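Local structure of uroporphyrin-III C-methyltransferase (1VE2) at residues A[192-197]-A[208-213]. The protein probably catalyses the S-adenosyl-L-methionine-dependent C-methylation of uroporphyrinogen III in porphyrin biosynthesis. Residues are numbered along the deposited sequence; the frame is centred on the assembly and turned at random.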
# COMPACT_ATOMS: atom_id res chain seq x y z
N GLY A 192 1.56 18.89 -12.64
CA GLY A 192 0.95 19.79 -11.67
C GLY A 192 1.14 19.33 -10.23
O GLY A 192 0.47 19.80 -9.31
N GLU A 193 2.05 18.39 -10.05
CA GLU A 193 2.37 17.85 -8.73
C GLU A 193 2.85 18.99 -7.84
O GLU A 193 3.70 19.78 -8.23
CB GLU A 193 3.47 16.80 -8.86
CG GLU A 193 4.04 16.34 -7.54
CD GLU A 193 5.18 15.36 -7.73
OE1 GLU A 193 4.94 14.27 -8.27
OE2 GLU A 193 6.31 15.70 -7.33
N ALA A 194 2.30 19.06 -6.63
CA ALA A 194 2.68 20.10 -5.69
C ALA A 194 2.80 19.58 -4.26
O ALA A 194 1.92 18.87 -3.78
CB ALA A 194 1.66 21.25 -5.75
N VAL A 195 3.89 19.94 -3.59
CA VAL A 195 4.13 19.52 -2.22
C VAL A 195 4.44 20.73 -1.34
O VAL A 195 5.25 21.58 -1.71
CB VAL A 195 5.33 18.54 -2.13
CG1 VAL A 195 5.58 18.16 -0.68
CG2 VAL A 195 5.04 17.30 -2.95
N ARG A 196 3.78 20.82 -0.19
CA ARG A 196 4.01 21.92 0.75
C ARG A 196 4.32 21.35 2.13
O ARG A 196 3.58 20.51 2.64
CB ARG A 196 2.80 22.83 0.83
CG ARG A 196 2.42 23.49 -0.48
CD ARG A 196 1.41 24.60 -0.24
NE ARG A 196 0.47 24.72 -1.35
CZ ARG A 196 -0.55 25.58 -1.36
NH1 ARG A 196 -1.37 25.62 -2.41
NH2 ARG A 196 -0.74 26.40 -0.34
N LEU A 197 5.42 21.82 2.71
CA LEU A 197 5.85 21.36 4.02
C LEU A 197 5.72 22.47 5.06
O LEU A 197 6.04 23.63 4.79
CB LEU A 197 7.30 20.89 3.95
CG LEU A 197 7.56 19.87 2.84
CD1 LEU A 197 9.03 19.49 2.80
CD2 LEU A 197 6.69 18.64 3.06
N GLU A 208 -5.20 26.11 1.29
CA GLU A 208 -5.89 26.94 0.30
C GLU A 208 -5.01 27.32 -0.88
O GLU A 208 -4.00 28.00 -0.72
CB GLU A 208 -6.42 28.21 0.98
CG GLU A 208 -7.26 29.10 0.07
CD GLU A 208 -7.85 30.29 0.79
OE1 GLU A 208 -7.06 31.12 1.31
OE2 GLU A 208 -9.09 30.41 0.85
N GLY A 209 -5.40 26.86 -2.07
CA GLY A 209 -4.64 27.14 -3.27
C GLY A 209 -4.04 25.88 -3.86
O GLY A 209 -3.66 25.85 -5.03
N LEU A 210 -3.96 24.84 -3.04
CA LEU A 210 -3.40 23.56 -3.46
C LEU A 210 -4.32 22.82 -4.43
O LEU A 210 -5.53 22.80 -4.25
CB LEU A 210 -3.15 22.67 -2.25
CG LEU A 210 -1.70 22.36 -1.87
CD1 LEU A 210 -1.71 21.33 -0.75
CD2 LEU A 210 -0.94 21.83 -3.07
N PRO A 211 -3.75 22.20 -5.47
CA PRO A 211 -4.52 21.44 -6.45
C PRO A 211 -5.27 20.28 -5.80
O PRO A 211 -5.23 20.10 -4.58
CB PRO A 211 -3.44 20.94 -7.40
CG PRO A 211 -2.48 22.05 -7.42
CD PRO A 211 -2.37 22.39 -5.94
N SER A 212 -5.95 19.49 -6.62
CA SER A 212 -6.70 18.34 -6.15
C SER A 212 -6.63 17.16 -7.13
O SER A 212 -6.48 17.35 -8.34
CB SER A 212 -8.17 18.72 -5.92
OG SER A 212 -8.29 19.65 -4.86
N PRO A 213 -6.72 15.92 -6.60
CA PRO A 213 -6.88 15.60 -5.18
C PRO A 213 -5.54 15.73 -4.47
O PRO A 213 -4.49 15.83 -5.11
CB PRO A 213 -7.37 14.15 -5.22
CG PRO A 213 -6.62 13.60 -6.39
CD PRO A 213 -6.78 14.70 -7.43
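Strand residues A194 and R196 face the loop 208-213, which runs back past them roughly antiparallel, with 143° between the directions of the touching parts. A194 and L210 form the nearest backbone pair, their CA atoms 7.3 Å apart. No hydrogen bond joins the two segments; the contact is one of packing. R196 and L210 carry most of it, the two side chains running past one another and pointing opposite ways. CG of R196 lies beside its backbone N (chi1 -61°), and the chain bends at chi3 (-146°). L210 CG sits over one face of the guanidinium, 3.2 Å from R196 NE, which is too tight for plain packing. At the edge of that group, near its plane, lies E208 O, 3.7 Å from R196 NH2. R196 NH1 comes to 2.8 Å from L210 N; both are donors, so the approach is a clash and the placing of the guanidinium is doubtful. Two residues earlier on the strand, the methyl of A194 meets L210 CD2 at 3.8 Å. It also touches P211 CD at 4.2 Å. An alanine in place of R196 would probably leave L210 CG without its cover and a gap beside the backbone at E208 and G209. L210 also packs on L184 and A186 of strand 181-186. The contact lies at the surface, where the loop leading to strand 214-218 packs against the face of the mixed sheet at strand 194-199, outermost within this chain, in the C-terminal half of this tetrapyrrole methylase fold.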